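Local coordinates for outer membrane protein Omp121 (Bacteroides thetaiotaomicron, PDB 5FQ8), which probably imports nutrients across the outer membrane as a TonB-dependent receptor, a plugged beta barrel that also binds calcium, at residues A305-N319 with E378-Y392. Residues are numbered along the deposited sequence; the frame is centred on the assembly and turned at random.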
ATOM      1  N   ALA B 305      43.114  36.559   9.973  1.00 43.40           N
ATOM      2  CA  ALA B 305      41.897  37.190   9.498  1.00 40.90           C
ATOM      3  C   ALA B 305      40.794  36.183   9.220  1.00 39.90           C
ATOM      4  O   ALA B 305      39.639  36.582   9.079  1.00 39.36           O
ATOM      5  CB  ALA B 305      42.185  37.998   8.242  1.00 41.39           C
ATOM      6  N   LEU B 306      41.115  34.898   9.143  1.00 39.69           N
ATOM      7  CA  LEU B 306      40.145  33.884   8.774  1.00 38.81           C
ATOM      8  C   LEU B 306      39.465  33.322  10.004  1.00 38.23           C
ATOM      9  O   LEU B 306      40.103  33.083  11.024  1.00 38.53           O
ATOM     10  CB  LEU B 306      40.806  32.749   7.999  1.00 38.90           C
ATOM     11  CG  LEU B 306      39.858  31.696   7.420  1.00 38.07           C
ATOM     12  CD1 LEU B 306      40.077  31.620   5.944  1.00 38.26           C
ATOM     13  CD2 LEU B 306      40.064  30.334   8.051  1.00 37.82           C
ATOM     14  N   THR B 307      38.162  33.103   9.893  1.00 41.76           N
ATOM     15  CA  THR B 307      37.393  32.424  10.925  1.00 36.81           C
ATOM     16  C   THR B 307      36.517  31.381  10.256  1.00 36.05           C
ATOM     17  O   THR B 307      35.744  31.707   9.354  1.00 35.74           O
ATOM     18  CB  THR B 307      36.541  33.407  11.723  1.00 36.63           C
ATOM     19  OG1 THR B 307      37.303  34.589  11.967  1.00 37.39           O
ATOM     20  CG2 THR B 307      36.148  32.797  13.036  1.00 36.27           C
ATOM     21  N   PHE B 308      36.655  30.132  10.679  1.00 35.81           N
ATOM     22  CA  PHE B 308      35.806  29.058  10.197  1.00 35.11           C
ATOM     23  C   PHE B 308      35.079  28.454  11.386  1.00 34.59           C
ATOM     24  O   PHE B 308      35.700  28.066  12.376  1.00 34.86           O
ATOM     25  CB  PHE B 308      36.609  28.009   9.420  1.00 35.31           C
ATOM     26  CG  PHE B 308      37.616  27.265  10.236  1.00 35.71           C
ATOM     27  CD1 PHE B 308      38.909  27.739  10.368  1.00 36.53           C
ATOM     28  CD2 PHE B 308      37.278  26.072  10.843  1.00 35.30           C
ATOM     29  CE1 PHE B 308      39.835  27.047  11.108  1.00 36.94           C
ATOM     30  CE2 PHE B 308      38.183  25.376  11.585  1.00 35.69           C
ATOM     31  CZ  PHE B 308      39.477  25.861  11.722  1.00 36.52           C
ATOM     32  N   SER B 309      33.762  28.408  11.303  1.00 33.91           N
ATOM     33  CA  SER B 309      32.948  27.841  12.356  1.00 38.26           C
ATOM     34  C   SER B 309      31.975  26.848  11.750  1.00 39.72           C
ATOM     35  O   SER B 309      31.745  26.830  10.540  1.00 32.58           O
ATOM     36  CB  SER B 309      32.192  28.919  13.101  1.00 35.66           C
ATOM     37  OG  SER B 309      31.433  29.682  12.187  1.00 33.33           O
ATOM     38  N   SER B 310      31.395  26.020  12.608  1.00 36.51           N
ATOM     39  CA  SER B 310      30.511  24.988  12.106  1.00 31.68           C
ATOM     40  C   SER B 310      29.606  24.487  13.213  1.00 31.21           C
ATOM     41  O   SER B 310      30.036  24.329  14.352  1.00 31.44           O
ATOM     42  CB  SER B 310      31.304  23.830  11.529  1.00 31.85           C
ATOM     43  OG  SER B 310      30.451  22.719  11.400  1.00 35.25           O
ATOM     44  N   SER B 311      28.357  24.223  12.854  1.00 30.60           N
ATOM     45  CA  SER B 311      27.337  23.740  13.772  1.00 30.12           C
ATOM     46  C   SER B 311      26.666  22.543  13.128  1.00 29.64           C
ATOM     47  O   SER B 311      26.316  22.609  11.952  1.00 29.47           O
ATOM     48  CB  SER B 311      26.313  24.846  14.061  1.00 29.88           C
ATOM     49  OG  SER B 311      25.227  24.379  14.836  1.00 29.40           O
ATOM     50  N   LEU B 312      26.501  21.454  13.875  1.00 29.47           N
ATOM     51  CA  LEU B 312      25.840  20.253  13.365  1.00 29.04           C
ATOM     52  C   LEU B 312      24.951  19.650  14.439  1.00 28.88           C
ATOM     53  O   LEU B 312      25.411  19.378  15.546  1.00 29.12           O
ATOM     54  CB  LEU B 312      26.849  19.206  12.892  1.00 29.34           C
ATOM     55  CG  LEU B 312      27.885  19.613  11.855  1.00 29.79           C
ATOM     56  CD1 LEU B 312      28.852  18.505  11.664  1.00 30.12           C
ATOM     57  CD2 LEU B 312      27.232  19.932  10.560  1.00 29.52           C
ATOM     58  N   ASN B 313      23.697  19.399  14.097  1.00 28.14           N
ATOM     59  CA  ASN B 313      22.686  18.999  15.059  1.00 27.79           C
ATOM     60  C   ASN B 313      21.900  17.815  14.524  1.00 27.38           C
ATOM     61  O   ASN B 313      21.584  17.770  13.341  1.00 27.85           O
ATOM     62  CB  ASN B 313      21.731  20.155  15.345  1.00 27.56           C
ATOM     63  CG  ASN B 313      22.447  21.470  15.523  1.00 27.98           C
ATOM     64  OD1 ASN B 313      22.654  21.916  16.633  1.00 29.34           O
ATOM     65  ND2 ASN B 313      22.828  22.097  14.428  1.00 28.13           N
ATOM     66  N   TYR B 314      21.580  16.873  15.402  1.00 27.64           N
ATOM     67  CA  TYR B 314      20.738  15.732  15.086  1.00 26.90           C
ATOM     68  C   TYR B 314      19.558  15.750  16.035  1.00 26.57           C
ATOM     69  O   TYR B 314      19.714  16.059  17.217  1.00 26.74           O
ATOM     70  CB  TYR B 314      21.517  14.421  15.206  1.00 27.14           C
ATOM     71  CG  TYR B 314      20.708  13.146  15.295  1.00 26.86           C
ATOM     72  CD1 TYR B 314      20.358  12.446  14.163  1.00 26.67           C
ATOM     73  CD2 TYR B 314      20.341  12.614  16.517  1.00 26.83           C
ATOM     74  CE1 TYR B 314      19.637  11.274  14.241  1.00 27.91           C
ATOM     75  CE2 TYR B 314      19.625  11.436  16.601  1.00 26.62           C
ATOM     76  CZ  TYR B 314      19.280  10.775  15.460  1.00 28.88           C
ATOM     77  OH  TYR B 314      18.566   9.614  15.529  1.00 31.24           O
ATOM     78  N   ALA B 315      18.377  15.449  15.508  1.00 26.14           N
ATOM     79  CA  ALA B 315      17.149  15.442  16.287  1.00 25.82           C
ATOM     80  C   ALA B 315      16.392  14.156  16.024  1.00 25.54           C
ATOM     81  O   ALA B 315      16.250  13.740  14.875  1.00 25.42           O
ATOM     82  CB  ALA B 315      16.282  16.649  15.956  1.00 25.59           C
ATOM     83  N   TYR B 316      15.925  13.530  17.092  1.00 31.50           N
ATOM     84  CA  TYR B 316      15.063  12.368  17.026  1.00 26.08           C
ATOM     85  C   TYR B 316      13.731  12.685  17.678  1.00 27.77           C
ATOM     86  O   TYR B 316      13.668  13.467  18.621  1.00 27.34           O
ATOM     87  CB  TYR B 316      15.682  11.196  17.731  1.00 25.52           C
ATOM     88  CG  TYR B 316      14.792   9.998  17.822  1.00 27.26           C
ATOM     89  CD1 TYR B 316      14.768   9.053  16.802  1.00 32.98           C
ATOM     90  CD2 TYR B 316      13.989   9.791  18.923  1.00 27.39           C
ATOM     91  CE1 TYR B 316      13.963   7.950  16.876  1.00 25.13           C
ATOM     92  CE2 TYR B 316      13.176   8.688  19.006  1.00 28.19           C
ATOM     93  CZ  TYR B 316      13.167   7.771  17.978  1.00 25.06           C
ATOM     94  OH  TYR B 316      12.357   6.671  18.065  1.00 24.96           O
ATOM     95  N   GLN B 317      12.664  12.065  17.184  1.00 35.87           N
ATOM     96  CA  GLN B 317      11.420  12.096  17.933  1.00 24.43           C
ATOM     97  C   GLN B 317      10.629  10.834  17.664  1.00 24.26           C
ATOM     98  O   GLN B 317      10.684  10.279  16.574  1.00 24.18           O
ATOM     99  CB  GLN B 317      10.588  13.333  17.606  1.00 24.21           C
ATOM    100  CG  GLN B 317       9.940  13.367  16.267  1.00 23.95           C
ATOM    101  CD  GLN B 317       9.262  14.689  16.030  1.00 23.81           C
ATOM    102  OE1 GLN B 317       9.910  15.685  15.725  1.00 23.96           O
ATOM    103  NE2 GLN B 317       7.953  14.713  16.184  1.00 23.58           N
ATOM    104  N   LYS B 318       9.922  10.366  18.680  1.00 24.23           N
ATOM    105  CA  LYS B 318       8.913   9.336  18.500  1.00 24.05           C
ATOM    106  C   LYS B 318       7.619   9.831  19.115  1.00 23.86           C
ATOM    107  O   LYS B 318       7.483   9.861  20.337  1.00 27.19           O
ATOM    108  CB  LYS B 318       9.324   8.008  19.118  1.00 24.30           C
ATOM    109  CG  LYS B 318       8.752   6.820  18.366  1.00 24.19           C
ATOM    110  CD  LYS B 318       8.854   5.540  19.136  1.00 24.43           C
ATOM    111  CE  LYS B 318       7.586   5.298  19.899  1.00 49.18           C
ATOM    112  NZ  LYS B 318       7.716   4.189  20.872  1.00 47.17           N
ATOM    113  N   ASN B 319       6.673  10.196  18.273  1.00 23.58           N
ATOM    114  CA  ASN B 319       5.336  10.555  18.705  1.00 23.40           C
ATOM    115  C   ASN B 319       4.396   9.369  18.599  1.00 23.31           C
ATOM    116  O   ASN B 319       4.458   8.596  17.646  1.00 23.26           O
ATOM    117  CB  ASN B 319       4.781  11.693  17.855  1.00 23.20           C
ATOM    118  CG  ASN B 319       5.690  12.888  17.817  1.00 23.32           C
ATOM    119  OD1 ASN B 319       6.816  12.808  17.361  1.00 23.46           O
ATOM    120  ND2 ASN B 319       5.192  14.014  18.273  1.00 23.30           N
ATOM    121  N   GLU B 378       1.594   5.950  15.193  1.00 26.74           N
ATOM    122  CA  GLU B 378       2.938   6.247  15.656  1.00 30.80           C
ATOM    123  C   GLU B 378       3.678   7.068  14.615  1.00 23.01           C
ATOM    124  O   GLU B 378       3.355   7.030  13.433  1.00 22.90           O
ATOM    125  CB  GLU B 378       3.682   4.948  15.944  1.00 36.76           C
ATOM    126  CG  GLU B 378       5.008   5.109  16.643  1.00 31.53           C
ATOM    127  CD  GLU B 378       5.694   3.798  16.866  1.00 27.96           C
ATOM    128  OE1 GLU B 378       5.145   2.961  17.605  1.00 23.93           O
ATOM    129  OE2 GLU B 378       6.778   3.604  16.289  1.00 34.56           O
ATOM    130  N   TYR B 379       4.643   7.851  15.069  1.00 23.11           N
ATOM    131  CA  TYR B 379       5.505   8.616  14.180  1.00 24.84           C
ATOM    132  C   TYR B 379       6.908   8.584  14.748  1.00 23.39           C
ATOM    133  O   TYR B 379       7.094   8.790  15.945  1.00 23.50           O
ATOM    134  CB  TYR B 379       5.012  10.047  14.035  1.00 29.78           C
ATOM    135  CG  TYR B 379       5.776  10.948  13.095  1.00 27.26           C
ATOM    136  CD1 TYR B 379       5.469  11.003  11.752  1.00 30.07           C
ATOM    137  CD2 TYR B 379       6.758  11.795  13.566  1.00 23.30           C
ATOM    138  CE1 TYR B 379       6.141  11.853  10.902  1.00 25.26           C
ATOM    139  CE2 TYR B 379       7.434  12.643  12.724  1.00 25.41           C
ATOM    140  CZ  TYR B 379       7.123  12.667  11.392  1.00 23.88           C
ATOM    141  OH  TYR B 379       7.798  13.510  10.551  1.00 25.20           O
ATOM    142  N   GLU B 380       7.877   8.288  13.899  1.00 23.53           N
ATOM    143  CA  GLU B 380       9.285   8.347  14.246  1.00 23.82           C
ATOM    144  C   GLU B 380       9.990   9.204  13.212  1.00 23.86           C
ATOM    145  O   GLU B 380       9.721   9.085  12.020  1.00 25.08           O
ATOM    146  CB  GLU B 380       9.911   6.962  14.307  1.00 24.05           C
ATOM    147  CG  GLU B 380      11.380   7.015  14.650  1.00 24.39           C
ATOM    148  CD  GLU B 380      12.061   5.679  14.704  1.00 24.68           C
ATOM    149  OE1 GLU B 380      11.724   4.861  15.572  1.00 24.76           O
ATOM    150  OE2 GLU B 380      12.955   5.460  13.877  1.00 24.87           O
ATOM    151  N   SER B 381      10.866  10.083  13.664  1.00 24.03           N
ATOM    152  CA  SER B 381      11.513  11.030  12.769  1.00 25.95           C
ATOM    153  C   SER B 381      12.991  11.140  13.104  1.00 24.46           C
ATOM    154  O   SER B 381      13.371  11.087  14.271  1.00 24.62           O
ATOM    155  CB  SER B 381      10.837  12.391  12.869  1.00 37.31           C
ATOM    156  OG  SER B 381      11.634  13.402  12.308  1.00 49.55           O
ATOM    157  N   GLU B 382      13.820  11.280  12.082  1.00 24.63           N
ATOM    158  CA  GLU B 382      15.243  11.515  12.252  1.00 25.01           C
ATOM    159  C   GLU B 382      15.618  12.731  11.431  1.00 25.08           C
ATOM    160  O   GLU B 382      15.133  12.891  10.320  1.00 24.93           O
ATOM    161  CB  GLU B 382      16.051  10.303  11.820  1.00 29.56           C
ATOM    162  CG  GLU B 382      16.457   9.392  12.967  1.00 42.52           C
ATOM    163  CD  GLU B 382      16.972   8.047  12.516  1.00 25.67           C
ATOM    164  OE1 GLU B 382      16.202   7.285  11.891  1.00 44.08           O
ATOM    165  OE2 GLU B 382      18.153   7.760  12.793  1.00 26.07           O
ATOM    166  N   ARG B 383      16.452  13.607  11.982  1.00 25.34           N
ATOM    167  CA  ARG B 383      16.679  14.901  11.353  1.00 25.42           C
ATOM    168  C   ARG B 383      18.093  15.378  11.602  1.00 28.32           C
ATOM    169  O   ARG B 383      18.548  15.379  12.742  1.00 31.69           O
ATOM    170  CB  ARG B 383      15.697  15.950  11.881  1.00 25.19           C
ATOM    171  CG  ARG B 383      15.971  17.345  11.371  1.00 25.33           C
ATOM    172  CD  ARG B 383      14.885  18.300  11.792  1.00 25.40           C
ATOM    173  NE  ARG B 383      15.108  19.640  11.276  1.00 25.28           N
ATOM    174  CZ  ARG B 383      14.395  20.682  11.650  1.00 25.21           C
ATOM    175  NH1 ARG B 383      13.430  20.516  12.529  1.00 33.09           N
ATOM    176  NH2 ARG B 383      14.648  21.884  11.160  1.00 25.42           N
ATOM    177  N   PHE B 384      18.761  15.827  10.550  1.00 26.07           N
ATOM    178  CA  PHE B 384      20.090  16.404  10.658  1.00 26.54           C
ATOM    179  C   PHE B 384      20.095  17.788  10.030  1.00 26.62           C
ATOM    180  O   PHE B 384      19.638  17.958   8.900  1.00 26.49           O
ATOM    181  CB  PHE B 384      21.132  15.505   9.985  1.00 26.85           C
ATOM    182  CG  PHE B 384      22.428  16.190   9.741  1.00 27.34           C
ATOM    183  CD1 PHE B 384      23.343  16.339  10.760  1.00 27.69           C
ATOM    184  CD2 PHE B 384      22.723  16.719   8.506  1.00 27.49           C
ATOM    185  CE1 PHE B 384      24.539  16.987  10.549  1.00 28.18           C
ATOM    186  CE2 PHE B 384      23.914  17.379   8.288  1.00 27.98           C
ATOM    187  CZ  PHE B 384      24.826  17.518   9.312  1.00 28.33           C
ATOM    188  N   TYR B 385      20.605  18.775  10.756  1.00 29.43           N
ATOM    189  CA  TYR B 385      20.757  20.098  10.177  1.00 27.05           C
ATOM    190  C   TYR B 385      22.047  20.711  10.682  1.00 27.57           C
ATOM    191  O   TYR B 385      22.595  20.281  11.691  1.00 27.73           O
ATOM    192  CB  TYR B 385      19.557  20.999  10.479  1.00 26.75           C
ATOM    193  CG  TYR B 385      19.302  21.288  11.929  1.00 26.72           C
ATOM    194  CD1 TYR B 385      18.647  20.380  12.734  1.00 26.42           C
ATOM    195  CD2 TYR B 385      19.685  22.494  12.483  1.00 27.01           C
ATOM    196  CE1 TYR B 385      18.405  20.659  14.057  1.00 49.93           C
ATOM    197  CE2 TYR B 385      19.453  22.778  13.795  1.00 27.02           C
ATOM    198  CZ  TYR B 385      18.812  21.862  14.583  1.00 35.04           C
ATOM    199  OH  TYR B 385      18.570  22.143  15.905  1.00 26.77           O
ATOM    200  N   GLY B 386      22.545  21.708   9.963  1.00 27.87           N
ATOM    201  CA  GLY B 386      23.727  22.401  10.435  1.00 28.40           C
ATOM    202  C   GLY B 386      24.151  23.513   9.501  1.00 28.72           C
ATOM    203  O   GLY B 386      23.437  23.855   8.565  1.00 28.52           O
ATOM    204  N   LYS B 387      25.325  24.073   9.779  1.00 29.27           N
ATOM    205  CA  LYS B 387      25.845  25.125   8.921  1.00 29.67           C
ATOM    206  C   LYS B 387      27.362  25.127   8.939  1.00 30.29           C
ATOM    207  O   LYS B 387      27.990  24.545   9.816  1.00 30.45           O
ATOM    208  CB  LYS B 387      25.316  26.493   9.339  1.00 29.70           C
ATOM    209  CG  LYS B 387      26.036  27.102  10.496  1.00 30.10           C
ATOM    210  CD  LYS B 387      26.193  28.584  10.282  1.00 30.48           C
ATOM    211  CE  LYS B 387      27.180  29.189  11.256  1.00 34.48           C
ATOM    212  NZ  LYS B 387      27.203  30.672  11.186  1.00 33.78           N
ATOM    213  N   PHE B 388      27.931  25.771   7.926  1.00 30.68           N
ATOM    214  CA  PHE B 388      29.348  26.080   7.841  1.00 31.36           C
ATOM    215  C   PHE B 388      29.480  27.544   7.469  1.00 31.73           C
ATOM    216  O   PHE B 388      28.840  28.010   6.530  1.00 31.59           O
ATOM    217  CB  PHE B 388      30.080  25.219   6.810  1.00 31.58           C
ATOM    218  CG  PHE B 388      31.499  25.671   6.534  1.00 32.34           C
ATOM    219  CD1 PHE B 388      32.538  25.247   7.337  1.00 32.73           C
ATOM    220  CD2 PHE B 388      31.788  26.512   5.478  1.00 32.69           C
ATOM    221  CE1 PHE B 388      33.826  25.649   7.099  1.00 33.45           C
ATOM    222  CE2 PHE B 388      33.081  26.929   5.243  1.00 33.42           C
ATOM    223  CZ  PHE B 388      34.100  26.493   6.052  1.00 33.80           C
ATOM    224  N   GLN B 389      30.318  28.264   8.189  1.00 32.24           N
ATOM    225  CA  GLN B 389      30.538  29.666   7.899  1.00 32.68           C
ATOM    226  C   GLN B 389      32.025  29.930   7.832  1.00 33.44           C
ATOM    227  O   GLN B 389      32.778  29.449   8.679  1.00 33.67           O
ATOM    228  CB  GLN B 389      29.894  30.558   8.948  1.00 32.57           C
ATOM    229  CG  GLN B 389      29.901  31.992   8.558  1.00 32.96           C
ATOM    230  CD  GLN B 389      29.144  32.829   9.530  1.00 32.83           C
ATOM    231  OE1 GLN B 389      27.921  32.768   9.598  1.00 32.28           O
ATOM    232  NE2 GLN B 389      29.866  33.609  10.316  1.00 33.37           N
ATOM    233  N   LEU B 390      32.433  30.688   6.822  1.00 33.88           N
ATOM    234  CA  LEU B 390      33.812  31.117   6.621  1.00 34.68           C
ATOM    235  C   LEU B 390      33.812  32.634   6.613  1.00 35.09           C
ATOM    236  O   LEU B 390      33.268  33.246   5.691  1.00 35.05           O
ATOM    237  CB  LEU B 390      34.373  30.578   5.310  1.00 34.90           C
ATOM    238  CG  LEU B 390      35.815  30.921   5.005  1.00 35.76           C
ATOM    239  CD1 LEU B 390      36.621  30.302   6.085  1.00 35.97           C
ATOM    240  CD2 LEU B 390      36.222  30.369   3.674  1.00 35.94           C
ATOM    241  N   ASP B 391      34.407  33.234   7.635  1.00 36.36           N
ATOM    242  CA  ASP B 391      34.572  34.677   7.703  1.00 36.69           C
ATOM    243  C   ASP B 391      36.017  35.031   7.404  1.00 36.91           C
ATOM    244  O   ASP B 391      36.930  34.377   7.899  1.00 37.18           O
ATOM    245  CB  ASP B 391      34.201  35.210   9.082  1.00 35.97           C
ATOM    246  CG  ASP B 391      32.730  35.162   9.343  1.00 38.72           C
ATOM    247  OD1 ASP B 391      31.991  35.963   8.739  1.00 35.13           O
ATOM    248  OD2 ASP B 391      32.318  34.331  10.171  1.00 41.23           O
ATOM    249  N   TYR B 392      36.225  36.066   6.602  1.00 37.40           N
ATOM    250  CA  TYR B 392      37.581  36.507   6.297  1.00 38.30           C
ATOM    251  C   TYR B 392      37.599  38.021   6.172  1.00 38.84           C
ATOM    252  O   TYR B 392      37.017  38.573   5.239  1.00 38.80           O
ATOM    253  CB  TYR B 392      38.094  35.856   5.024  1.00 38.45           C
ATOM    254  CG  TYR B 392      39.520  36.199   4.706  1.00 39.40           C
ATOM    255  CD1 TYR B 392      40.558  35.616   5.409  1.00 39.75           C
ATOM    256  CD2 TYR B 392      39.830  37.101   3.699  1.00 39.97           C
ATOM    257  CE1 TYR B 392      41.860  35.928   5.129  1.00 40.65           C
ATOM    258  CE2 TYR B 392      41.132  37.413   3.405  1.00 40.87           C
ATOM    259  CZ  TYR B 392      42.140  36.823   4.126  1.00 41.20           C
ATOM    260  OH  TYR B 392      43.450  37.117   3.863  1.00 42.14           O
TER
HETATM  261  O   HOH W   1      32.995  31.371  11.134  1.00 30.07           O
HETATM  262  O   HOH W   2      13.757  14.510  14.033  1.00  8.61           O
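Asn313 and Tyr385 meet midway along two antiparallel neighbours, strands 306-319 and 378-392, in the wall of the TonB-dependent receptor's transmembrane beta barrel. Tyr385 has CG between its backbone N and carbonyl carbon (chi1 62°), which lays the ring across the strand gap, with Asn313 CB 3.7 Å from its centroid over one face, a CH-pi contact. The Asn313 amide lies within 13° of parallel to that ring, and its ND2 gives a 3.3 Å bond to Tyr385 O from above the carbonyl plane. Tyr385 O therefore has two donors, since Asn313 N approaches it at 2.8 Å. Asn313 OD1 turns to Ser296 on the next strand. On this inner face Arg383 NH1 bonds to the carbonyl O of Gly129 in the plug domain, and NH2 forms a salt bridge with Asp407.

The opposite face, carrying Leu312 and Phe384, packs against the second subunit, another copy of the protein. Leu312 CD2 comes at the edge of the Phe384 ring, 3.6 Å from CZ. Farther along, Tyr316 extends with CG anti to the backbone N (chi1 174°), bringing OH 3.1 Å from Glu380 OE1, above the carboxylate plane; Glu380 OE2 bridges to Arg453 of the second subunit. A phenylalanine in place of Tyr316 would probably leave Glu380 OE1 without this donor and its carboxylate freer to turn. Tyr314 OH makes a weak bond to Glu382 OE2, while Glu382 OE1 forms a salt bridge with Arg453 of the second subunit. At the far end, Gln317 NE2 donates to Asn319 OD1, which also sits at the edge of the Tyr379 ring, 3.9 Å from CD2.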